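Local coordinates for protein putative hyaluronoglucosaminidase (Clostridium perfringens, PDB 6PWI) that probably acts as a hexosaminidase of glycoside hydrolase family 84, with this chain holding the catalytic barrel and flanking domains of a longer protein, at residues V333-S338 against M361-V366; E374-F379 against P413-F418; R554-S559 against H612-I617. All coordinates share one frame; numbering follows the deposited sequence.

Contact 1 (V333-S338 against M361-V366)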
loop_
_atom_site.group_PDB
_atom_site.type_symbol
_atom_site.label_atom_id
_atom_site.label_comp_id
_atom_site.label_asym_id
_atom_site.label_seq_id
_atom_site.Cartn_x
_atom_site.Cartn_y
_atom_site.Cartn_z
ATOM N N VAL A 333 -23.900 -5.790 -0.938
ATOM C CA VAL A 333 -23.610 -6.168 -2.309
ATOM C C VAL A 333 -22.428 -5.322 -2.772
ATOM O O VAL A 333 -22.604 -4.138 -3.066
ATOM C CB VAL A 333 -24.856 -5.918 -3.186
ATOM C CG1 VAL A 333 -24.561 -6.012 -4.675
ATOM C CG2 VAL A 333 -26.021 -6.817 -2.791
ATOM N N TYR A 334 -21.231 -5.928 -2.833
ATOM C CA TYR A 334 -20.018 -5.164 -3.096
ATOM C C TYR A 334 -19.272 -5.701 -4.318
ATOM O O TYR A 334 -18.111 -5.355 -4.542
ATOM C CB TYR A 334 -19.114 -5.116 -1.862
ATOM C CG TYR A 334 -18.721 -6.468 -1.331
ATOM C CD1 TYR A 334 -17.696 -7.203 -1.914
ATOM C CD2 TYR A 334 -19.398 -7.025 -0.256
ATOM C CE1 TYR A 334 -17.348 -8.456 -1.436
ATOM C CE2 TYR A 334 -19.057 -8.272 0.241
ATOM C CZ TYR A 334 -18.036 -8.991 -0.357
ATOM O OH TYR A 334 -17.724 -10.220 0.143
ATOM N N THR A 335 -19.939 -6.558 -5.098
ATOM C CA THR A 335 -19.398 -7.010 -6.371
ATOM C C THR A 335 -20.527 -7.084 -7.388
ATOM O O THR A 335 -21.698 -7.221 -7.023
ATOM C CB THR A 335 -18.733 -8.399 -6.321
ATOM O OG1 THR A 335 -19.735 -9.415 -6.361
ATOM C CG2 THR A 335 -17.805 -8.618 -5.147
ATOM N N LYS A 336 -20.149 -7.020 -8.668
ATOM C CA LYS A 336 -21.114 -7.046 -9.748
ATOM C C LYS A 336 -21.795 -8.411 -9.771
ATOM O O LYS A 336 -22.991 -8.498 -10.042
ATOM C CB LYS A 336 -20.422 -6.735 -11.075
ATOM C CG LYS A 336 -21.345 -6.609 -12.277
ATOM C CD LYS A 336 -20.576 -6.574 -13.563
ATOM C CE LYS A 336 -21.495 -6.493 -14.756
ATOM N NZ LYS A 336 -20.731 -6.375 -16.019
ATOM N N GLU A 337 -21.023 -9.459 -9.460
ATOM C CA GLU A 337 -21.527 -10.822 -9.416
ATOM C C GLU A 337 -22.673 -10.955 -8.412
ATOM O O GLU A 337 -23.701 -11.548 -8.726
ATOM C CB GLU A 337 -20.404 -11.802 -9.077
ATOM C CG GLU A 337 -20.851 -13.255 -9.102
ATOM C CD GLU A 337 -19.791 -14.256 -8.676
ATOM O OE1 GLU A 337 -19.127 -14.012 -7.641
ATOM O OE2 GLU A 337 -19.614 -15.270 -9.389
ATOM N N SER A 338 -22.495 -10.417 -7.199
ATOM C CA SER A 338 -23.505 -10.577 -6.168
ATOM C C SER A 338 -24.641 -9.579 -6.378
ATOM O O SER A 338 -25.669 -9.649 -5.710
ATOM C CB SER A 338 -22.907 -10.450 -4.806
ATOM O OG SER A 338 -22.805 -9.088 -4.453
ATOM N N MET A 361 -18.001 1.595 -1.079
ATOM C CA MET A 361 -16.879 0.799 -1.550
ATOM C C MET A 361 -17.367 -0.338 -2.445
ATOM O O MET A 361 -18.562 -0.627 -2.508
ATOM C CB MET A 361 -16.074 0.221 -0.386
ATOM C CG MET A 361 -15.537 1.281 0.541
ATOM S SD MET A 361 -14.113 0.686 1.474
ATOM C CE MET A 361 -12.812 0.919 0.261
ATOM N N TRP A 362 -16.408 -0.982 -3.119
ATOM C CA TRP A 362 -16.650 -1.912 -4.208
ATOM C C TRP A 362 -15.357 -2.684 -4.434
ATOM O O TRP A 362 -14.283 -2.081 -4.406
ATOM C CB TRP A 362 -17.013 -1.104 -5.456
ATOM C CG TRP A 362 -17.525 -1.862 -6.643
ATOM C CD1 TRP A 362 -16.920 -1.994 -7.863
ATOM C CD2 TRP A 362 -18.793 -2.527 -6.750
ATOM N NE1 TRP A 362 -17.720 -2.708 -8.717
ATOM C CE2 TRP A 362 -18.871 -3.052 -8.059
ATOM C CE3 TRP A 362 -19.860 -2.732 -5.868
ATOM C CZ2 TRP A 362 -19.977 -3.771 -8.501
ATOM C CZ3 TRP A 362 -20.952 -3.445 -6.305
ATOM C CH2 TRP A 362 -21.006 -3.949 -7.606
ATOM N N THR A 363 -15.457 -4.001 -4.655
ATOM C CA THR A 363 -14.245 -4.777 -4.862
ATOM C C THR A 363 -14.066 -5.113 -6.339
ATOM O O THR A 363 -13.030 -5.663 -6.709
ATOM C CB THR A 363 -14.160 -6.018 -3.963
ATOM O OG1 THR A 363 -15.047 -7.006 -4.489
ATOM C CG2 THR A 363 -14.463 -5.719 -2.511
ATOM N N GLY A 364 -15.074 -4.785 -7.162
ATOM C CA GLY A 364 -15.029 -5.026 -8.599
ATOM C C GLY A 364 -16.110 -5.999 -9.077
ATOM O O GLY A 364 -17.192 -6.088 -8.492
ATOM N N ASP A 365 -15.799 -6.724 -10.161
ATOM C CA ASP A 365 -16.729 -7.667 -10.767
ATOM C C ASP A 365 -16.934 -8.879 -9.858
ATOM O O ASP A 365 -18.018 -9.458 -9.826
ATOM C CB ASP A 365 -16.254 -8.064 -12.165
ATOM C CG ASP A 365 -16.642 -7.074 -13.253
ATOM O OD1 ASP A 365 -17.218 -6.008 -12.917
ATOM O OD2 ASP A 365 -16.389 -7.383 -14.440
ATOM N N VAL A 366 -15.873 -9.246 -9.130
ATOM C CA VAL A 366 -15.826 -10.408 -8.250
ATOM C C VAL A 366 -15.099 -9.979 -6.978
ATOM O O VAL A 366 -14.680 -8.827 -6.884
ATOM C CB VAL A 366 -15.097 -11.597 -8.914
ATOM C CG1 VAL A 366 -15.854 -12.148 -10.111
ATOM C CG2 VAL A 366 -13.655 -11.252 -9.291
HETATM O O HOH W 1 -17.994 -5.118 -15.333
#
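D365 OD1 is held by two groups: a water 2.7 Å away that donates to it and also accepts from K336 NZ, and the hydroxyl of T375. The loops carrying K336 and D365 follow the fifth and sixth strands of a (beta/alpha)8 barrel, at the end where such barrels place their active site. K336 is extended, CG anti to the backbone N (chi1 -175°), and runs alongside D365. Its CD passes 3.5 Å from D365 OD1, while the charged atoms are joined through the water.

Three backbone bonds tie the loops together. T363 N donates to Y334 O at 3.0 Å and almost straight (175°). K336 N donates to G364 O in the carbonyl plane. E337 N reaches D365 O at 3.0 Å, tilted out of the plane of the D365 carbonyl.

One face of the W362 indole lies against these backbones. Y334 O sits 3.4 Å above its plane, and G364 O is over the same face, both toward the rim. W362 NE1 hydrogen-bonds to T375 OG1, the same hydroxyl that grips D365. The Y334 side chain is about 8 Å from that of D299, the predicted proton donor. Y334 CD1 rests on T363 CG2, and T363 OG1 lies at the edge of the tyrosine ring.

Contact 2 (E374-F379 against P413-F418); sequences ETFEFF and PTVTNF
Helix segment 374-379 passes beside the irregular segment 413-418, and the backbones come closest at F376 and N417, with CA atoms 6.4 Å apart. A water spans this approach by donating to both F376 O and N417 O, at 3.0 Å each. No direct hydrogen bond joins the two segments.

F376 is the central side chain. Its CB points toward the loop, and its ring forms an offset stack with the ring of F418. The centroids are 4.6 Å apart and the planes are inclined by only 11°. The shift places F418 CB over the centre of the F376 ring, a CH-pi contact 3.7 Å from the centroid. The opposite face of F376 is covered by T375 CG2 of its own helix. V415 CG1 closes in at the edge, 3.7 Å from F376 CD2.

This is the outer layer of the (beta/alpha)8 barrel. Helix 373-383 connects the sixth and seventh strands, and segment 413-418 leads into the eighth. F376 also packs on A387 and M389 of the seventh strand. R446 makes a cation-pi contact with F418.

N417 has CG between its backbone N and carbonyl carbon (chi1 53°), which turns the amide toward the helix. ND2 comes 3.4 Å from F376 CB and gives a weak hydrogen bond to Q373 O. E377 CG packs across the same amide nitrogen, 3.8 Å from N417 ND2.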
loop_
_atom_site.group_PDB
_atom_site.type_symbol
_atom_site.label_atom_id
_atom_site.label_comp_id
_atom_site.label_asym_id
_atom_site.label_seq_id
_atom_site.Cartn_x
_atom_site.Cartn_y
_atom_site.Cartn_z
ATOM N N GLU A 374 -15.035 -0.916 -16.758
ATOM C CA GLU A 374 -16.352 -1.520 -16.925
ATOM C C GLU A 374 -17.028 -1.740 -15.570
ATOM O O GLU A 374 -18.221 -1.473 -15.422
ATOM C CB GLU A 374 -16.285 -2.830 -17.716
ATOM C CG GLU A 374 -15.975 -2.654 -19.193
ATOM C CD GLU A 374 -14.524 -2.363 -19.570
ATOM O OE1 GLU A 374 -13.602 -2.620 -18.745
ATOM O OE2 GLU A 374 -14.311 -1.870 -20.699
ATOM N N THR A 375 -16.262 -2.225 -14.587
ATOM C CA THR A 375 -16.806 -2.460 -13.260
ATOM C C THR A 375 -17.274 -1.149 -12.618
ATOM O O THR A 375 -18.268 -1.138 -11.889
ATOM C CB THR A 375 -15.848 -3.272 -12.376
ATOM O OG1 THR A 375 -16.660 -3.878 -11.371
ATOM C CG2 THR A 375 -14.752 -2.457 -11.723
ATOM N N PHE A 376 -16.555 -0.053 -12.890
ATOM C CA PHE A 376 -16.897 1.238 -12.316
ATOM C C PHE A 376 -18.101 1.839 -13.035
ATOM O O PHE A 376 -18.933 2.481 -12.398
ATOM C CB PHE A 376 -15.671 2.152 -12.231
ATOM C CG PHE A 376 -14.625 1.666 -11.260
ATOM C CD1 PHE A 376 -14.989 1.151 -10.022
ATOM C CD2 PHE A 376 -13.277 1.716 -11.577
ATOM C CE1 PHE A 376 -14.030 0.682 -9.135
ATOM C CE2 PHE A 376 -12.319 1.265 -10.677
ATOM C CZ PHE A 376 -12.698 0.737 -9.464
ATOM N N GLU A 377 -18.202 1.604 -14.352
ATOM C CA GLU A 377 -19.371 2.026 -15.114
ATOM C C GLU A 377 -20.616 1.348 -14.544
ATOM O O GLU A 377 -21.671 1.971 -14.418
ATOM C CB GLU A 377 -19.240 1.671 -16.599
ATOM C CG GLU A 377 -18.365 2.614 -17.405
ATOM C CD GLU A 377 -17.928 2.110 -18.779
ATOM O OE1 GLU A 377 -18.401 1.025 -19.213
ATOM O OE2 GLU A 377 -17.112 2.807 -19.427
ATOM N N PHE A 378 -20.479 0.058 -14.214
ATOM C CA PHE A 378 -21.596 -0.702 -13.683
ATOM C C PHE A 378 -22.017 -0.112 -12.337
ATOM O O PHE A 378 -23.202 0.138 -12.111
ATOM C CB PHE A 378 -21.271 -2.195 -13.561
ATOM C CG PHE A 378 -22.336 -2.953 -12.804
ATOM C CD1 PHE A 378 -23.430 -3.488 -13.463
ATOM C CD2 PHE A 378 -22.284 -3.070 -11.423
ATOM C CE1 PHE A 378 -24.428 -4.155 -12.766
ATOM C CE2 PHE A 378 -23.282 -3.734 -10.728
ATOM C CZ PHE A 378 -24.351 -4.279 -11.399
ATOM N N PHE A 379 -21.028 0.083 -11.454
ATOM C CA PHE A 379 -21.271 0.592 -10.115
ATOM C C PHE A 379 -21.996 1.932 -10.195
ATOM O O PHE A 379 -22.959 2.156 -9.464
ATOM C CB PHE A 379 -19.965 0.736 -9.330
ATOM C CG PHE A 379 -20.158 1.250 -7.924
ATOM C CD1 PHE A 379 -20.249 0.371 -6.854
ATOM C CD2 PHE A 379 -20.279 2.610 -7.671
ATOM C CE1 PHE A 379 -20.437 0.841 -5.563
ATOM C CE2 PHE A 379 -20.477 3.079 -6.383
ATOM C CZ PHE A 379 -20.550 2.195 -5.332
ATOM N N PRO A 413 -3.779 1.856 -15.573
ATOM C CA PRO A 413 -3.509 3.293 -15.602
ATOM C C PRO A 413 -4.453 4.155 -16.440
ATOM O O PRO A 413 -4.356 5.377 -16.391
ATOM C CB PRO A 413 -2.072 3.416 -16.136
ATOM C CG PRO A 413 -1.779 2.096 -16.809
ATOM C CD PRO A 413 -2.700 1.067 -16.184
ATOM N N THR A 414 -5.388 3.528 -17.163
ATOM C CA THR A 414 -6.262 4.269 -18.064
ATOM C C THR A 414 -7.665 4.439 -17.478
ATOM O O THR A 414 -8.531 5.022 -18.132
ATOM C CB THR A 414 -6.407 3.568 -19.423
ATOM O OG1 THR A 414 -7.058 2.314 -19.192
ATOM C CG2 THR A 414 -5.091 3.392 -20.152
ATOM N N VAL A 415 -7.889 3.908 -16.266
ATOM C CA VAL A 415 -9.199 3.965 -15.631
ATOM C C VAL A 415 -9.318 5.257 -14.825
ATOM O O VAL A 415 -8.455 5.557 -14.006
ATOM C CB VAL A 415 -9.460 2.731 -14.746
ATOM C CG1 VAL A 415 -10.812 2.823 -14.052
ATOM C CG2 VAL A 415 -9.355 1.442 -15.537
ATOM N N THR A 416 -10.429 5.979 -15.017
ATOM C CA THR A 416 -10.536 7.345 -14.521
ATOM C C THR A 416 -11.753 7.544 -13.609
ATOM O O THR A 416 -11.871 8.582 -12.965
ATOM C CB THR A 416 -10.600 8.339 -15.693
ATOM O OG1 THR A 416 -11.752 8.025 -16.481
ATOM C CG2 THR A 416 -9.372 8.309 -16.577
ATOM N N ASN A 417 -12.663 6.567 -13.551
ATOM C CA ASN A 417 -14.016 6.856 -13.093
ATOM C C ASN A 417 -14.265 6.335 -11.673
ATOM O O ASN A 417 -15.254 5.639 -11.426
ATOM C CB ASN A 417 -15.061 6.340 -14.093
ATOM C CG ASN A 417 -14.887 4.876 -14.456
ATOM O OD1 ASN A 417 -13.797 4.316 -14.317
ATOM N ND2 ASN A 417 -15.956 4.246 -14.923
ATOM N N PHE A 418 -13.384 6.695 -10.729
ATOM C CA PHE A 418 -13.522 6.206 -9.365
ATOM C C PHE A 418 -12.804 7.137 -8.393
ATOM O O PHE A 418 -11.939 7.908 -8.803
ATOM C CB PHE A 418 -13.104 4.734 -9.254
ATOM C CG PHE A 418 -11.626 4.467 -9.370
ATOM C CD1 PHE A 418 -10.906 4.004 -8.282
ATOM C CD2 PHE A 418 -10.952 4.686 -10.561
ATOM C CE1 PHE A 418 -9.546 3.760 -8.384
ATOM C CE2 PHE A 418 -9.592 4.436 -10.663
ATOM C CZ PHE A 418 -8.891 3.970 -9.574
HETATM O O HOH W 2 -17.658 4.175 -10.332
#

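Contact 3 (R554-S559 against H612-I617)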
loop_
_atom_site.group_PDB
_atom_site.type_symbol
_atom_site.label_atom_id
_atom_site.label_comp_id
_atom_site.label_asym_id
_atom_site.label_seq_id
_atom_site.Cartn_x
_atom_site.Cartn_y
_atom_site.Cartn_z
ATOM N N ARG A 554 15.730 -20.762 -0.405
ATOM C CA ARG A 554 17.124 -21.170 -0.361
ATOM C C ARG A 554 17.238 -22.627 -0.813
ATOM O O ARG A 554 18.060 -22.955 -1.667
ATOM C CB ARG A 554 17.720 -20.967 1.035
ATOM C CG ARG A 554 19.167 -21.428 1.167
ATOM C CD ARG A 554 19.775 -21.270 2.548
ATOM N NE ARG A 554 19.529 -19.942 3.095
ATOM C CZ ARG A 554 18.617 -19.660 4.028
ATOM N NH1 ARG A 554 18.461 -18.415 4.448
ATOM N NH2 ARG A 554 17.864 -20.623 4.535
ATOM N N ASP A 555 16.370 -23.477 -0.260
ATOM C CA ASP A 555 16.333 -24.891 -0.591
ATOM C C ASP A 555 16.004 -25.098 -2.073
ATOM O O ASP A 555 16.617 -25.956 -2.712
ATOM C CB ASP A 555 15.419 -25.656 0.369
ATOM C CG ASP A 555 15.844 -25.536 1.828
ATOM O OD1 ASP A 555 17.038 -25.232 2.084
ATOM O OD2 ASP A 555 14.982 -25.751 2.709
ATOM N N LEU A 556 15.054 -24.315 -2.618
ATOM C CA LEU A 556 14.711 -24.417 -4.030
ATOM C C LEU A 556 15.943 -24.113 -4.878
ATOM O O LEU A 556 16.195 -24.806 -5.859
ATOM C CB LEU A 556 13.575 -23.459 -4.412
ATOM C CG LEU A 556 12.158 -23.760 -3.920
ATOM C CD1 LEU A 556 11.186 -22.788 -4.565
ATOM C CD2 LEU A 556 11.727 -25.192 -4.196
ATOM N N ALA A 557 16.688 -23.064 -4.512
ATOM C CA ALA A 557 17.881 -22.686 -5.259
ATOM C C ALA A 557 18.927 -23.799 -5.203
ATOM O O ALA A 557 19.544 -24.118 -6.216
ATOM C CB ALA A 557 18.440 -21.381 -4.756
ATOM N N GLU A 558 19.115 -24.395 -4.018
ATOM C CA GLU A 558 20.086 -25.461 -3.849
ATOM C C GLU A 558 19.661 -26.690 -4.651
ATOM O O GLU A 558 20.499 -27.355 -5.249
ATOM C CB GLU A 558 20.320 -25.757 -2.368
ATOM C CG GLU A 558 21.436 -24.911 -1.780
ATOM C CD GLU A 558 21.474 -24.766 -0.267
ATOM O OE1 GLU A 558 20.546 -25.269 0.412
ATOM O OE2 GLU A 558 22.438 -24.144 0.239
ATOM N N SER A 559 18.355 -26.968 -4.668
ATOM C CA SER A 559 17.792 -28.111 -5.371
ATOM C C SER A 559 17.980 -27.959 -6.881
ATOM O O SER A 559 18.353 -28.906 -7.565
ATOM C CB SER A 559 16.339 -28.282 -5.022
ATOM O OG SER A 559 15.757 -29.339 -5.761
ATOM N N HIS A 612 7.047 -21.151 -11.584
ATOM C CA HIS A 612 8.044 -21.655 -12.516
ATOM C C HIS A 612 9.163 -22.421 -11.815
ATOM O O HIS A 612 9.678 -23.373 -12.398
ATOM C CB HIS A 612 8.564 -20.548 -13.447
ATOM C CG HIS A 612 7.504 -19.999 -14.340
ATOM N ND1 HIS A 612 6.893 -20.763 -15.316
ATOM C CD2 HIS A 612 6.924 -18.778 -14.394
ATOM C CE1 HIS A 612 5.983 -20.037 -15.936
ATOM N NE2 HIS A 612 5.989 -18.809 -15.394
ATOM N N LEU A 613 9.532 -22.020 -10.586
ATOM C CA LEU A 613 10.716 -22.582 -9.946
ATOM C C LEU A 613 10.492 -24.059 -9.626
ATOM O O LEU A 613 11.334 -24.902 -9.952
ATOM C CB LEU A 613 11.100 -21.800 -8.683
ATOM C CG LEU A 613 11.499 -20.332 -8.856
ATOM C CD1 LEU A 613 12.311 -19.853 -7.658
ATOM C CD2 LEU A 613 12.265 -20.083 -10.147
ATOM N N ILE A 614 9.356 -24.367 -8.987
ATOM C CA ILE A 614 9.064 -25.736 -8.590
ATOM C C ILE A 614 8.808 -26.600 -9.832
ATOM O O ILE A 614 9.365 -27.700 -9.940
ATOM C CB ILE A 614 7.947 -25.789 -7.524
ATOM C CG1 ILE A 614 8.451 -25.239 -6.188
ATOM C CG2 ILE A 614 7.394 -27.193 -7.364
ATOM C CD1 ILE A 614 7.361 -24.934 -5.190
ATOM N N PRO A 615 7.976 -26.158 -10.809
ATOM C CA PRO A 615 7.771 -26.920 -12.044
ATOM C C PRO A 615 9.069 -27.311 -12.747
ATOM O O PRO A 615 9.167 -28.409 -13.288
ATOM C CB PRO A 615 6.901 -25.979 -12.892
ATOM C CG PRO A 615 6.111 -25.208 -11.852
ATOM C CD PRO A 615 7.114 -24.965 -10.748
ATOM N N PHE A 616 10.066 -26.418 -12.710
ATOM C CA PHE A 616 11.358 -26.670 -13.327
ATOM C C PHE A 616 12.078 -27.807 -12.601
ATOM O O PHE A 616 12.629 -28.701 -13.242
ATOM C CB PHE A 616 12.188 -25.386 -13.347
ATOM C CG PHE A 616 13.545 -25.505 -13.997
ATOM C CD1 PHE A 616 13.707 -26.187 -15.195
ATOM C CD2 PHE A 616 14.661 -24.908 -13.423
ATOM C CE1 PHE A 616 14.957 -26.281 -15.793
ATOM C CE2 PHE A 616 15.908 -24.991 -14.030
ATOM C CZ PHE A 616 16.056 -25.681 -15.213
ATOM N N ILE A 617 12.073 -27.757 -11.261
ATOM C CA ILE A 617 12.685 -28.781 -10.433
ATOM C C ILE A 617 12.052 -30.131 -10.772
ATOM O O ILE A 617 12.746 -31.145 -10.845
ATOM C CB ILE A 617 12.522 -28.435 -8.940
ATOM C CG1 ILE A 617 13.413 -27.265 -8.525
ATOM C CG2 ILE A 617 12.756 -29.649 -8.053
ATOM C CD1 ILE A 617 13.240 -26.855 -7.076
#
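Two helices of the mainly helical C-terminal part of the chain pack here through apolar side chains. L556 on helix 540-572 points toward helix 613-623 and meets three of its residues. CD2 does most of the touching. It lies 3.7 Å from I617 CD1 and 3.8 Å from I614 CG1. The other methyl, CD1, also lies against I614 CG1 and comes 4.2 Å from L613 CB. L556 and I617 cross at about a right angle and meet through terminal methyls.

One turn on, S559 faces I617. Its OG is 3.8 Å from I617 CD1, a packing contact. The hydroxyl has its polar partner in G585 O, so it is satisfied although buried. With OG anti to the backbone N (chi1 176°), the oxygen also lies near I617 CG2.

The pair belongs to a helical bundle. The local axes run in nearly the same sense, at 33° to each other, and approach to 10.4 Å. H612 takes the N-cap position of the shorter helix, and L613 and I617 come one turn apart on the side that faces L556. F616 turns instead to helix 496-507, where it packs on I499 and F502. L613 and F616 both touch Y523 of helix 513-536.

Contacts 1, 2 and 3 follow one another along the chain, each closing before the next opens. Contacts 1 and 2 are neighbours in the (beta/alpha)8 barrel, their centres 13 Å apart. Strand 359-362 and helix 373-383 are consecutive, and the T375 hydroxyl of contact 2 probably bonds to D365 and W362 of contact 1. The loops near the predicted proton donor are thus tied to the barrel's outer helix layer. Contact 3 belongs to the separate C-terminal helices. Its centre is about 37 Å from that of contact 1 and 40 Å from that of contact 2, with no touch between them.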